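PDB 4FFK: superoxide dismutase from Acidilobus saccharovorans, which catalyses the dismutation of superoxide to molecular oxygen and hydrogen peroxide at an iron centre. Local coordinates for residues A134-E139 with Y195-W200; L146-V151 with K214-P219; Y26-L31 with Y42-H47. One frame throughout, in Å; residues are numbered along the deposited sequence.

Contact 1: residues A134-E139 with Y195-W200; sequences AAKNVE and YVDSWW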
ATOM      1  N   ALA A 134      10.330  15.719  -3.812  1.00 22.41           N
ATOM      2  CA  ALA A 134       9.158  14.888  -3.439  1.00 21.86           C
ATOM      3  C   ALA A 134       8.785  14.077  -4.686  1.00 22.04           C
ATOM      4  O   ALA A 134       8.506  12.873  -4.577  1.00 23.49           O
ATOM      5  CB  ALA A 134       7.952  15.774  -2.991  1.00 22.03           C
ATOM      6  N   ALA A 135       8.845  14.705  -5.846  1.00 20.54           N
ATOM      7  CA  ALA A 135       8.470  14.011  -7.112  1.00 20.56           C
ATOM      8  C   ALA A 135       9.521  12.963  -7.438  1.00 21.04           C
ATOM      9  O   ALA A 135       9.222  11.835  -7.845  1.00 20.83           O
ATOM     10  CB  ALA A 135       8.354  15.012  -8.215  1.00 19.05           C
ATOM     11  N   LYS A 136      10.789  13.349  -7.323  1.00 21.84           N
ATOM     12  CA  LYS A 136      11.853  12.474  -7.758  1.00 22.44           C
ATOM     13  C   LYS A 136      11.915  11.273  -6.826  1.00 21.27           C
ATOM     14  O   LYS A 136      12.364  10.209  -7.217  1.00 22.99           O
ATOM     15  CB  LYS A 136      13.197  13.226  -7.748  1.00 21.96           C
ATOM     16  CG  LYS A 136      13.339  14.203  -8.881  1.00 23.87           C
ATOM     17  CD  LYS A 136      14.500  15.176  -8.536  1.00 22.03           C
ATOM     18  CE  LYS A 136      14.288  16.401  -9.449  1.00 27.26           C
ATOM     19  NZ  LYS A 136      15.541  17.229  -9.365  1.00 27.76           N
ATOM     20  N   ASN A 137      11.454  11.451  -5.580  1.00 21.12           N
ATOM     21  CA  ASN A 137      11.575  10.445  -4.602  1.00 20.77           C
ATOM     22  C   ASN A 137      10.264   9.759  -4.269  1.00 20.19           C
ATOM     23  O   ASN A 137      10.154   9.126  -3.215  1.00 21.50           O
ATOM     24  CB  ASN A 137      12.241  10.989  -3.341  1.00 22.56           C
ATOM     25  CG  ASN A 137      13.699  11.267  -3.606  1.00 24.58           C
ATOM     26  OD1 ASN A 137      14.465  10.336  -3.713  1.00 28.61           O
ATOM     27  ND2 ASN A 137      14.035  12.520  -3.868  1.00 29.41           N
ATOM     28  N   VAL A 138       9.323   9.839  -5.201  1.00 19.07           N
ATOM     29  CA  VAL A 138       8.190   8.920  -5.090  1.00 19.25           C
ATOM     30  C   VAL A 138       8.775   7.536  -5.307  1.00 20.05           C
ATOM     31  O   VAL A 138       9.511   7.285  -6.316  1.00 19.94           O
ATOM     32  CB  VAL A 138       7.166   9.240  -6.141  1.00 18.64           C
ATOM     33  CG1 VAL A 138       6.204   7.968  -6.201  1.00 18.88           C
ATOM     34  CG2 VAL A 138       6.454  10.527  -5.803  1.00 18.29           C
ATOM     35  N   GLU A 139       8.488   6.602  -4.383  1.00 18.10           N
ATOM     36  CA  GLU A 139       9.039   5.272  -4.458  1.00 18.91           C
ATOM     37  C   GLU A 139       8.107   4.478  -5.353  1.00 20.52           C
ATOM     38  O   GLU A 139       6.930   4.312  -5.058  1.00 21.14           O
ATOM     39  CB  GLU A 139       9.056   4.649  -3.133  1.00 17.37           C
ATOM     40  CG  GLU A 139       9.651   3.261  -3.089  1.00 17.03           C
ATOM     41  CD  GLU A 139       9.766   2.767  -1.687  1.00 20.31           C
ATOM     42  OE1 GLU A 139       8.689   2.408  -1.139  1.00 19.96           O
ATOM     43  OE2 GLU A 139      10.880   2.657  -1.161  1.00 20.69           O
ATOM     44  N   TYR A 195      13.329  14.852 -16.157  1.00 23.72           N
ATOM     45  CA  TYR A 195      11.935  15.203 -16.416  1.00 21.69           C
ATOM     46  C   TYR A 195      11.288  16.181 -15.439  1.00 22.11           C
ATOM     47  O   TYR A 195      10.689  17.201 -15.847  1.00 22.98           O
ATOM     48  CB  TYR A 195      11.138  13.902 -16.529  1.00 23.10           C
ATOM     49  CG  TYR A 195       9.678  14.026 -16.282  1.00 23.24           C
ATOM     50  CD1 TYR A 195       8.815  14.579 -17.232  1.00 23.46           C
ATOM     51  CD2 TYR A 195       9.140  13.538 -15.083  1.00 22.24           C
ATOM     52  CE1 TYR A 195       7.468  14.642 -17.008  1.00 24.41           C
ATOM     53  CE2 TYR A 195       7.788  13.648 -14.838  1.00 21.74           C
ATOM     54  CZ  TYR A 195       6.964  14.169 -15.765  1.00 22.26           C
ATOM     55  OH  TYR A 195       5.625  14.218 -15.488  1.00 24.33           O
ATOM     56  N   VAL A 196      11.395  15.894 -14.149  1.00 22.90           N
ATOM     57  CA  VAL A 196      10.760  16.758 -13.162  1.00 22.69           C
ATOM     58  C   VAL A 196      11.374  18.185 -13.266  1.00 23.61           C
ATOM     59  O   VAL A 196      10.671  19.186 -13.250  1.00 23.94           O
ATOM     60  CB  VAL A 196      11.005  16.165 -11.785  1.00 23.06           C
ATOM     61  CG1 VAL A 196      10.565  17.159 -10.737  1.00 24.56           C
ATOM     62  CG2 VAL A 196      10.175  14.807 -11.707  1.00 24.37           C
ATOM     63  N   ASP A 197      12.687  18.213 -13.407  1.00 25.24           N
ATOM     64  CA  ASP A 197      13.424  19.501 -13.538  1.00 26.32           C
ATOM     65  C   ASP A 197      12.888  20.319 -14.687  1.00 26.68           C
ATOM     66  O   ASP A 197      12.653  21.522 -14.526  1.00 26.69           O
ATOM     67  CB  ASP A 197      14.919  19.228 -13.742  1.00 24.93           C
ATOM     68  CG  ASP A 197      15.610  18.820 -12.482  1.00 28.01           C
ATOM     69  OD1 ASP A 197      15.003  18.897 -11.389  1.00 26.92           O
ATOM     70  OD2 ASP A 197      16.800  18.435 -12.562  1.00 27.84           O
ATOM     71  N   SER A 198      12.637  19.694 -15.840  1.00 27.24           N
ATOM     72  CA  SER A 198      12.138  20.425 -17.002  1.00 27.68           C
ATOM     73  C   SER A 198      10.660  20.729 -16.908  1.00 28.91           C
ATOM     74  O   SER A 198      10.171  21.713 -17.439  1.00 28.44           O
ATOM     75  CB  SER A 198      12.385  19.664 -18.319  1.00 29.00           C
ATOM     76  OG  SER A 198      13.603  18.964 -18.318  1.00 33.40           O
ATOM     77  N   TRP A 199       9.932  19.852 -16.216  1.00 27.60           N
ATOM     78  CA  TRP A 199       8.505  20.027 -16.101  1.00 26.84           C
ATOM     79  C   TRP A 199       8.158  21.377 -15.498  1.00 26.47           C
ATOM     80  O   TRP A 199       7.163  21.977 -15.864  1.00 27.16           O
ATOM     81  CB  TRP A 199       7.937  18.840 -15.281  1.00 26.32           C
ATOM     82  CG  TRP A 199       6.533  19.068 -14.777  1.00 25.57           C
ATOM     83  CD1 TRP A 199       5.346  18.814 -15.444  1.00 22.09           C
ATOM     84  CD2 TRP A 199       6.177  19.534 -13.490  1.00 26.24           C
ATOM     85  NE1 TRP A 199       4.292  19.154 -14.633  1.00 22.23           N
ATOM     86  CE2 TRP A 199       4.771  19.579 -13.429  1.00 23.78           C
ATOM     87  CE3 TRP A 199       6.913  19.948 -12.371  1.00 22.32           C
ATOM     88  CZ2 TRP A 199       4.058  20.022 -12.271  1.00 23.81           C
ATOM     89  CZ3 TRP A 199       6.216  20.409 -11.246  1.00 24.27           C
ATOM     90  CH2 TRP A 199       4.786  20.424 -11.203  1.00 23.90           C
ATOM     91  N   TRP A 200       9.029  21.899 -14.640  1.00 28.31           N
ATOM     92  CA  TRP A 200       8.878  23.270 -14.112  1.00 28.96           C
ATOM     93  C   TRP A 200       8.570  24.308 -15.158  1.00 29.64           C
ATOM     94  O   TRP A 200       7.788  25.237 -14.901  1.00 29.86           O
ATOM     95  CB  TRP A 200      10.091  23.692 -13.278  1.00 28.71           C
ATOM     96  CG  TRP A 200      10.181  22.891 -11.996  1.00 26.10           C
ATOM     97  CD1 TRP A 200      10.905  21.789 -11.802  1.00 27.60           C
ATOM     98  CD2 TRP A 200       9.416  23.086 -10.803  1.00 27.00           C
ATOM     99  NE1 TRP A 200      10.717  21.300 -10.534  1.00 29.08           N
ATOM    100  CE2 TRP A 200       9.771  22.060  -9.913  1.00 26.67           C
ATOM    101  CE3 TRP A 200       8.420  23.985 -10.431  1.00 26.31           C
ATOM    102  CZ2 TRP A 200       9.212  21.949  -8.648  1.00 26.05           C
ATOM    103  CZ3 TRP A 200       7.882  23.895  -9.155  1.00 27.14           C
ATOM    104  CH2 TRP A 200       8.276  22.886  -8.294  1.00 24.51           C
TER

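Contact 2: residues L146-V151 with K214-P219; sequences LAYDPV and KALNTP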
ATOM      1  N   LEU A 146       1.155  19.624  -4.924  1.00 24.80           N
ATOM      2  CA  LEU A 146       1.127  20.795  -4.058  1.00 25.04           C
ATOM      3  C   LEU A 146      -0.338  20.943  -3.737  1.00 23.48           C
ATOM      4  O   LEU A 146      -1.135  21.025  -4.644  1.00 24.69           O
ATOM      5  CB  LEU A 146       1.609  22.061  -4.822  1.00 25.02           C
ATOM      6  CG  LEU A 146       1.522  23.289  -3.866  1.00 26.17           C
ATOM      7  CD1 LEU A 146       2.268  23.183  -2.540  1.00 24.19           C
ATOM      8  CD2 LEU A 146       2.023  24.458  -4.634  1.00 22.28           C
ATOM      9  N   ALA A 147      -0.699  20.833  -2.466  1.00 24.77           N
ATOM     10  CA  ALA A 147      -2.082  20.869  -2.080  1.00 26.05           C
ATOM     11  C   ALA A 147      -2.347  21.992  -1.096  1.00 25.71           C
ATOM     12  O   ALA A 147      -1.454  22.459  -0.373  1.00 27.18           O
ATOM     13  CB  ALA A 147      -2.480  19.550  -1.445  1.00 24.91           C
ATOM     14  N   TYR A 148      -3.603  22.363  -1.073  1.00 25.71           N
ATOM     15  CA  TYR A 148      -4.114  23.309  -0.094  1.00 26.46           C
ATOM     16  C   TYR A 148      -4.771  22.504   1.031  1.00 25.97           C
ATOM     17  O   TYR A 148      -5.620  21.651   0.734  1.00 26.78           O
ATOM     18  CB  TYR A 148      -5.146  24.190  -0.785  1.00 27.83           C
ATOM     19  CG  TYR A 148      -5.850  25.111   0.216  1.00 30.26           C
ATOM     20  CD1 TYR A 148      -5.149  26.154   0.832  1.00 34.12           C
ATOM     21  CD2 TYR A 148      -7.217  24.928   0.536  1.00 35.82           C
ATOM     22  CE1 TYR A 148      -5.783  26.996   1.756  1.00 33.39           C
ATOM     23  CE2 TYR A 148      -7.856  25.769   1.447  1.00 35.54           C
ATOM     24  CZ  TYR A 148      -7.127  26.801   2.039  1.00 36.36           C
ATOM     25  OH  TYR A 148      -7.728  27.642   2.960  1.00 35.52           O
ATOM     26  N   ASP A 149      -4.398  22.773   2.278  1.00 26.48           N
ATOM     27  CA  ASP A 149      -5.014  22.116   3.418  1.00 27.92           C
ATOM     28  C   ASP A 149      -6.145  23.002   3.982  1.00 29.16           C
ATOM     29  O   ASP A 149      -5.855  23.975   4.637  1.00 29.85           O
ATOM     30  CB  ASP A 149      -4.007  21.893   4.516  1.00 26.22           C
ATOM     31  CG  ASP A 149      -4.653  21.396   5.784  1.00 23.43           C
ATOM     32  OD1 ASP A 149      -5.822  20.881   5.693  1.00 26.06           O
ATOM     33  OD2 ASP A 149      -3.981  21.464   6.822  1.00 26.82           O
ATOM     34  N   PRO A 150      -7.405  22.672   3.695  1.00 31.94           N
ATOM     35  CA  PRO A 150      -8.521  23.519   4.202  1.00 32.31           C
ATOM     36  C   PRO A 150      -8.541  23.676   5.710  1.00 32.93           C
ATOM     37  O   PRO A 150      -9.134  24.655   6.216  1.00 34.03           O
ATOM     38  CB  PRO A 150      -9.778  22.787   3.735  1.00 32.56           C
ATOM     39  CG  PRO A 150      -9.296  21.801   2.717  1.00 33.64           C
ATOM     40  CD  PRO A 150      -7.909  21.440   3.080  1.00 30.73           C
ATOM     41  N   VAL A 151      -7.949  22.745   6.445  1.00 32.38           N
ATOM     42  CA  VAL A 151      -8.008  22.800   7.885  1.00 32.81           C
ATOM     43  C   VAL A 151      -7.196  23.969   8.360  1.00 33.64           C
ATOM     44  O   VAL A 151      -7.566  24.635   9.331  1.00 33.69           O
ATOM     45  CB  VAL A 151      -7.415  21.525   8.532  1.00 32.75           C
ATOM     46  CG1 VAL A 151      -7.212  21.719  10.014  1.00 31.75           C
ATOM     47  CG2 VAL A 151      -8.304  20.281   8.216  1.00 30.29           C
ATOM     48  N   LYS A 214     -10.108  29.045  -5.937  1.00 38.20           N
ATOM     49  CA  LYS A 214     -11.242  28.140  -5.677  1.00 38.62           C
ATOM     50  C   LYS A 214     -11.085  27.402  -4.357  1.00 37.58           C
ATOM     51  O   LYS A 214     -12.039  27.315  -3.581  1.00 36.89           O
ATOM     52  CB  LYS A 214     -11.420  27.108  -6.783  1.00 39.00           C
ATOM     53  CG  LYS A 214     -12.314  27.489  -7.927  1.00 41.83           C
ATOM     54  CD  LYS A 214     -11.492  27.778  -9.161  1.00 47.77           C
ATOM     55  CE  LYS A 214     -11.619  26.697 -10.212  1.00 49.47           C
ATOM     56  NZ  LYS A 214     -12.887  26.870 -10.944  1.00 53.16           N
ATOM     57  N   ALA A 215      -9.893  26.860  -4.105  1.00 37.27           N
ATOM     58  CA  ALA A 215      -9.618  26.145  -2.842  1.00 38.10           C
ATOM     59  C   ALA A 215      -9.811  27.034  -1.624  1.00 39.05           C
ATOM     60  O   ALA A 215     -10.421  26.626  -0.630  1.00 36.88           O
ATOM     61  CB  ALA A 215      -8.214  25.549  -2.833  1.00 37.74           C
ATOM     62  N   LEU A 216      -9.275  28.251  -1.711  1.00 40.68           N
ATOM     63  CA  LEU A 216      -9.375  29.240  -0.643  1.00 42.81           C
ATOM     64  C   LEU A 216     -10.822  29.564  -0.269  1.00 44.07           C
ATOM     65  O   LEU A 216     -11.113  29.886   0.894  1.00 44.91           O
ATOM     66  CB  LEU A 216      -8.668  30.532  -1.058  1.00 42.21           C
ATOM     67  CG  LEU A 216      -7.153  30.537  -0.939  1.00 43.54           C
ATOM     68  CD1 LEU A 216      -6.627  31.807  -1.596  1.00 43.30           C
ATOM     69  CD2 LEU A 216      -6.711  30.426   0.531  1.00 42.27           C
ATOM     70  N   ASN A 217     -11.703  29.459  -1.259  1.00 46.42           N
ATOM     71  CA  ASN A 217     -13.144  29.724  -1.120  1.00 48.48           C
ATOM     72  C   ASN A 217     -14.051  28.465  -1.060  1.00 48.84           C
ATOM     73  O   ASN A 217     -15.264  28.544  -1.279  1.00 48.63           O
ATOM     74  CB  ASN A 217     -13.600  30.648  -2.264  1.00 48.93           C
ATOM     75  CG  ASN A 217     -13.463  32.131  -1.913  1.00 51.75           C
ATOM     76  OD1 ASN A 217     -12.430  32.602  -1.393  1.00 52.83           O
ATOM     77  ND2 ASN A 217     -14.528  32.882  -2.197  1.00 56.29           N
ATOM     78  N   THR A 218     -13.461  27.303  -0.794  1.00 48.85           N
ATOM     79  CA  THR A 218     -14.258  26.122  -0.506  1.00 49.15           C
ATOM     80  C   THR A 218     -14.603  26.146   0.988  1.00 48.73           C
ATOM     81  O   THR A 218     -13.757  26.486   1.833  1.00 48.29           O
ATOM     82  CB  THR A 218     -13.535  24.813  -0.830  1.00 49.91           C
ATOM     83  OG1 THR A 218     -12.338  24.720  -0.028  1.00 52.18           O
ATOM     84  CG2 THR A 218     -13.201  24.739  -2.316  1.00 49.71           C
ATOM     85  N   PRO A 219     -15.855  25.809   1.312  1.00 48.16           N
ATOM     86  CA  PRO A 219     -16.238  25.805   2.716  1.00 48.47           C
ATOM     87  C   PRO A 219     -15.449  24.697   3.435  1.00 47.95           C
ATOM     88  O   PRO A 219     -15.188  23.662   2.827  1.00 47.97           O
ATOM     89  CB  PRO A 219     -17.744  25.502   2.662  1.00 48.53           C
ATOM     90  CG  PRO A 219     -17.948  24.784   1.328  1.00 48.55           C
ATOM     91  CD  PRO A 219     -16.966  25.442   0.411  1.00 48.66           C
TER

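Contact 3: residues Y26-L31 with Y42-H47; sequences YNYDAL and YHHDKH. With FE (Fe (III) ion), chain B.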
ATOM      1  N   TYR A  26      -4.488  21.828 -24.838  1.00 37.29           N
ATOM      2  CA  TYR A  26      -3.513  22.370 -25.787  1.00 37.93           C
ATOM      3  C   TYR A  26      -3.316  21.243 -26.781  1.00 38.55           C
ATOM      4  O   TYR A  26      -3.717  20.095 -26.549  1.00 38.38           O
ATOM      5  CB  TYR A  26      -2.177  22.761 -25.117  1.00 37.53           C
ATOM      6  CG  TYR A  26      -1.845  21.903 -23.919  1.00 34.79           C
ATOM      7  CD1 TYR A  26      -1.314  20.631 -24.092  1.00 35.55           C
ATOM      8  CD2 TYR A  26      -2.095  22.357 -22.618  1.00 33.14           C
ATOM      9  CE1 TYR A  26      -1.011  19.807 -22.974  1.00 31.00           C
ATOM     10  CE2 TYR A  26      -1.806  21.553 -21.503  1.00 29.49           C
ATOM     11  CZ  TYR A  26      -1.276  20.289 -21.696  1.00 31.81           C
ATOM     12  OH  TYR A  26      -1.027  19.477 -20.604  1.00 31.83           O
ATOM     13  N   ASN A  27      -2.709  21.551 -27.914  1.00 39.27           N
ATOM     14  CA  ASN A  27      -2.433  20.531 -28.877  1.00 39.58           C
ATOM     15  C   ASN A  27      -1.304  19.682 -28.333  1.00 39.07           C
ATOM     16  O   ASN A  27      -0.566  20.087 -27.399  1.00 37.89           O
ATOM     17  CB  ASN A  27      -2.031  21.184 -30.192  1.00 41.63           C
ATOM     18  CG  ASN A  27      -1.204  22.423 -29.959  1.00 43.39           C
ATOM     19  OD1 ASN A  27      -1.722  23.554 -29.969  1.00 49.55           O
ATOM     20  ND2 ASN A  27       0.064  22.224 -29.653  1.00 43.37           N
ATOM     21  N   TYR A  28      -1.139  18.544 -28.966  1.00 38.38           N
ATOM     22  CA  TYR A  28      -0.237  17.516 -28.500  1.00 39.73           C
ATOM     23  C   TYR A  28       1.235  17.793 -28.620  1.00 39.85           C
ATOM     24  O   TYR A  28       2.038  17.107 -28.000  1.00 39.77           O
ATOM     25  CB  TYR A  28      -0.590  16.217 -29.199  1.00 39.24           C
ATOM     26  CG  TYR A  28      -1.848  15.594 -28.641  1.00 40.42           C
ATOM     27  CD1 TYR A  28      -3.089  16.206 -28.803  1.00 40.61           C
ATOM     28  CD2 TYR A  28      -1.789  14.411 -27.911  1.00 40.27           C
ATOM     29  CE1 TYR A  28      -4.236  15.661 -28.290  1.00 39.22           C
ATOM     30  CE2 TYR A  28      -2.927  13.837 -27.391  1.00 36.38           C
ATOM     31  CZ  TYR A  28      -4.144  14.460 -27.566  1.00 40.06           C
ATOM     32  OH  TYR A  28      -5.277  13.901 -27.071  1.00 36.53           O
ATOM     33  N   ASP A  29       1.625  18.771 -29.422  1.00 39.90           N
ATOM     34  CA  ASP A  29       3.020  19.145 -29.395  1.00 40.00           C
ATOM     35  C   ASP A  29       3.239  20.453 -28.641  1.00 38.74           C
ATOM     36  O   ASP A  29       4.333  21.019 -28.674  1.00 38.89           O
ATOM     37  CB  ASP A  29       3.596  19.187 -30.815  1.00 42.08           C
ATOM     38  CG  ASP A  29       2.763  20.026 -31.722  1.00 44.20           C
ATOM     39  OD1 ASP A  29       2.186  21.010 -31.212  1.00 48.08           O
ATOM     40  OD2 ASP A  29       2.683  19.705 -32.924  1.00 47.64           O
ATOM     41  N   ALA A  30       2.227  20.897 -27.900  1.00 37.21           N
ATOM     42  CA  ALA A  30       2.297  22.161 -27.209  1.00 35.80           C
ATOM     43  C   ALA A  30       3.394  22.180 -26.141  1.00 34.98           C
ATOM     44  O   ALA A  30       3.895  23.235 -25.793  1.00 35.52           O
ATOM     45  CB  ALA A  30       0.983  22.494 -26.594  1.00 36.16           C
ATOM     46  N   LEU A  31       3.767  21.002 -25.614  1.00 33.07           N
ATOM     47  CA  LEU A  31       4.726  20.935 -24.536  1.00 32.09           C
ATOM     48  C   LEU A  31       6.121  20.576 -24.962  1.00 32.69           C
ATOM     49  O   LEU A  31       6.994  20.484 -24.121  1.00 31.85           O
ATOM     50  CB  LEU A  31       4.235  19.937 -23.452  1.00 31.13           C
ATOM     51  CG  LEU A  31       2.803  20.153 -23.017  1.00 29.82           C
ATOM     52  CD1 LEU A  31       2.566  19.103 -21.853  1.00 27.80           C
ATOM     53  CD2 LEU A  31       2.498  21.541 -22.482  1.00 25.62           C
ATOM     54  N   TYR A  42       0.340   8.841 -25.980  1.00 25.25           N
ATOM     55  CA  TYR A  42       0.239   7.641 -25.129  1.00 24.60           C
ATOM     56  C   TYR A  42      -0.379   8.003 -23.797  1.00 24.89           C
ATOM     57  O   TYR A  42      -1.276   7.341 -23.332  1.00 23.40           O
ATOM     58  CB  TYR A  42       1.574   6.932 -24.906  1.00 23.41           C
ATOM     59  CG  TYR A  42       1.960   6.151 -26.107  1.00 25.79           C
ATOM     60  CD1 TYR A  42       1.496   4.870 -26.297  1.00 25.38           C
ATOM     61  CD2 TYR A  42       2.723   6.764 -27.140  1.00 28.28           C
ATOM     62  CE1 TYR A  42       1.806   4.168 -27.404  1.00 27.36           C
ATOM     63  CE2 TYR A  42       3.012   6.055 -28.313  1.00 29.93           C
ATOM     64  CZ  TYR A  42       2.569   4.751 -28.412  1.00 29.98           C
ATOM     65  OH  TYR A  42       2.864   3.981 -29.514  1.00 31.88           O
ATOM     66  N   HIS A  43       0.145   9.062 -23.192  1.00 24.28           N
ATOM     67  CA  HIS A  43      -0.185   9.392 -21.840  1.00 24.53           C
ATOM     68  C   HIS A  43      -1.627   9.821 -21.721  1.00 25.69           C
ATOM     69  O   HIS A  43      -2.355   9.324 -20.864  1.00 22.91           O
ATOM     70  CB  HIS A  43       0.738  10.480 -21.343  1.00 24.74           C
ATOM     71  CG  HIS A  43       0.778  10.560 -19.851  1.00 22.39           C
ATOM     72  ND1 HIS A  43       1.659  11.382 -19.176  1.00 19.68           N
ATOM     73  CD2 HIS A  43       0.024   9.945 -18.906  1.00 21.53           C
ATOM     74  CE1 HIS A  43       1.469  11.247 -17.867  1.00 20.91           C
ATOM     75  NE2 HIS A  43       0.505  10.358 -17.681  1.00 19.84           N
ATOM     76  N   HIS A  44      -2.084  10.672 -22.661  1.00 24.66           N
ATOM     77  CA  HIS A  44      -3.405  11.136 -22.549  1.00 25.59           C
ATOM     78  C   HIS A  44      -4.413  10.173 -23.126  1.00 25.78           C
ATOM     79  O   HIS A  44      -5.413   9.900 -22.489  1.00 25.49           O
ATOM     80  CB  HIS A  44      -3.579  12.536 -23.186  1.00 26.68           C
ATOM     81  CG  HIS A  44      -4.985  13.019 -23.138  1.00 26.79           C
ATOM     82  ND1 HIS A  44      -5.960  12.545 -23.994  1.00 30.89           N
ATOM     83  CD2 HIS A  44      -5.579  13.915 -22.333  1.00 29.80           C
ATOM     84  CE1 HIS A  44      -7.100  13.132 -23.699  1.00 29.64           C
ATOM     85  NE2 HIS A  44      -6.900  13.956 -22.687  1.00 30.77           N
ATOM     86  N   ASP A  45      -4.153   9.667 -24.320  1.00 26.73           N
ATOM     87  CA  ASP A  45      -5.194   9.010 -25.079  1.00 27.31           C
ATOM     88  C   ASP A  45      -5.183   7.552 -24.747  1.00 27.07           C
ATOM     89  O   ASP A  45      -6.119   6.841 -25.104  1.00 27.89           O
ATOM     90  CB  ASP A  45      -4.921   9.050 -26.600  1.00 29.28           C
ATOM     91  CG  ASP A  45      -4.907  10.422 -27.183  1.00 32.68           C
ATOM     92  OD1 ASP A  45      -4.331  10.576 -28.329  1.00 41.24           O
ATOM     93  OD2 ASP A  45      -5.461  11.321 -26.575  1.00 32.57           O
ATOM     94  N   LYS A  46      -4.118   7.071 -24.086  1.00 25.93           N
ATOM     95  CA  LYS A  46      -4.111   5.666 -23.711  1.00 23.48           C
ATOM     96  C   LYS A  46      -4.106   5.481 -22.207  1.00 24.51           C
ATOM     97  O   LYS A  46      -5.040   4.915 -21.670  1.00 23.30           O
ATOM     98  CB  LYS A  46      -2.971   4.927 -24.360  1.00 25.56           C
ATOM     99  CG  LYS A  46      -3.095   5.022 -25.884  1.00 24.23           C
ATOM    100  CD  LYS A  46      -2.071   4.160 -26.454  1.00 27.01           C
ATOM    101  CE  LYS A  46      -2.698   3.430 -27.615  1.00 35.17           C
ATOM    102  NZ  LYS A  46      -2.181   4.025 -28.832  1.00 35.70           N
ATOM    103  N   HIS A  47      -3.108   6.027 -21.528  1.00 22.86           N
ATOM    104  CA  HIS A  47      -3.072   5.792 -20.057  1.00 22.49           C
ATOM    105  C   HIS A  47      -4.209   6.490 -19.393  1.00 21.85           C
ATOM    106  O   HIS A  47      -4.950   5.859 -18.673  1.00 22.55           O
ATOM    107  CB  HIS A  47      -1.747   6.306 -19.447  1.00 22.80           C
ATOM    108  CG  HIS A  47      -0.591   5.509 -19.863  1.00 23.14           C
ATOM    109  ND1 HIS A  47      -0.372   4.230 -19.385  1.00 21.36           N
ATOM    110  CD2 HIS A  47       0.389   5.763 -20.753  1.00 21.53           C
ATOM    111  CE1 HIS A  47       0.715   3.738 -19.961  1.00 23.79           C
ATOM    112  NE2 HIS A  47       1.192   4.649 -20.790  1.00 23.33           N
TER
HETATM  113 FE    FE B 301       0.270   9.223 -15.920  1.00 22.90          FE
HETATM  114  O   HOH W   1       0.182   8.272 -14.104  1.00 21.62           O

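Contact 1: residues A134-E139 with Y195-W200
Two helices of the C-terminal alpha/beta domain of the iron/manganese superoxide dismutase fold meet here, the last turn of helix 124-136 against helix 192-199, through A135 and K136 on one side and V196 and D197 on the other. The backbones come nearest at K136 and V196, whose CA atoms are 7.0 Å apart, a spacing consistent with the small A135 beside them. The methyl of A135 faces both branches of V196: A135 CB lies 3.9 Å from V196 CG2 and 4.0 Å from V196 CG1. Beside this apolar patch runs K136. Its CG stands anti to its own carbonyl carbon (chi1 -74°) and the chain beyond is extended, which carries the amine across to the other helix. On the way K136 CE passes V196 CG1 at 4.0 Å, and K136 NZ then reaches D197 OD1 at 2.7 Å in a hydrogen-bonded salt bridge. The amine approaches that oxygen on the syn side, 26° out of the carboxylate plane, and the two side chains cross at about a right angle. The charged pair lies toward solvent, the alanine and valine inward, so one contact joins a buried apolar layer to a polar margin. At the helix end and just beyond it, K136 O and V138 O both accept from R192 NH1, at the start of helix 192-199, which ties the same two elements a second time. Strand 172-178 packs against both, V177 touching A135 and Y195, while A134 packs on I157 of strand 155-161.

Contact 2: residues L146-V151 with K214-P219
Y148, on the central strand 142-148 of the three-stranded antiparallel sheet, packs its ring against the C-terminal turn of helix 205-216, meeting A215 and L216. No hydrogen bond crosses between the segments; the contact is one of van der Waals packing. With CG anti to the backbone N (chi1 174°), the tyrosine ring is directed at the helix. The methyl of A215 sits by the near end of the ring, A215 CB being 3.6 Å from Y148 CD2, and farther out Y148 CE2 comes within 3.4 Å of A215 O. At the far end a single branch of L216 does the touching: L216 CD2 is 3.8 Å from Y148 CE1 and equally close to the phenol oxygen, its side chain crossing the tyrosine at about a right angle.

The carbonyl next to the ring is itself well occupied. A215 O accepts T218 N and also T218 OG1, the latter at 2.8 Å, so the chain is fastened as it leaves the helix. Next along the chain from Y148, D149 forms an Asx turn in which V151 N donates to D149 OD1 at 2.9 Å. Y19 and Y86 of the second subunit hydrogen-bond to the D149 carboxylate. Within the chain, Y148 pairs through its backbone with I172 at the start of strand 172-178, and the I172 side chain touches A215, T218 and P150, joining the sheet to the helix.

Contact 3: residues Y26-L31 with Y42-H47
The phenol ring of Y28 has the carboxylate of D45 at its edge, OD2 lying near the ring plane, while H44 ND1 stands oblique to it; ring and carboxylate planes are 52° apart. Y28 and D45 come from opposite directions, and Y28 OH donates at 2.6 Å to D45 OD2, which accepts with its syn lone pair. The imidazole of H44 reaches the same oxygen on its anti side: H44 ND1 donates to D45 OD2 at 2.9 Å, the oxygen lying 18° out of the histidine ring plane. With CG anti to the carbonyl carbon (chi1 -64°), D45 brings OD2 within reach of both donors. Were D45 an alanine, Y28 OH and H44 ND1 would probably lose their shared acceptor, and the phenol would be freer to turn. H43, next to H44 on helix 37-66, binds the iron through NE2 at 2.1 Å, with H92, D178, H182 and a water completing the site. H44 NE2 bonds to P22 O, which can only accept, so both ring nitrogens act as donors; the imidazole is therefore probably cationic, paired with a D45 anion that links the loop before the helix to the turn carrying an iron ligand.

Contact 3 comes first along the chain, closing within the alpha-hairpin domain before contact 1 opens; contacts 1 and 2 then interleave in the later part of the chain. Helix 124-136 leads into strand 142-148, and helix 192-199 is followed by helix 205-216, so these two contacts join successive elements pair by pair. Their centres are about 23 Å apart, and both touch the second subunit. Contact 3 lies about 19 Å from contact 1 and about 28 Å from contact 2, centre to centre, on the opposite side of the chain's centre from the latter. The iron is thus held from both parts of the chain: contact 3 sits on the helix carrying H43, contacts 1 and 2 around the sheet whose strand 172-178 carries D178.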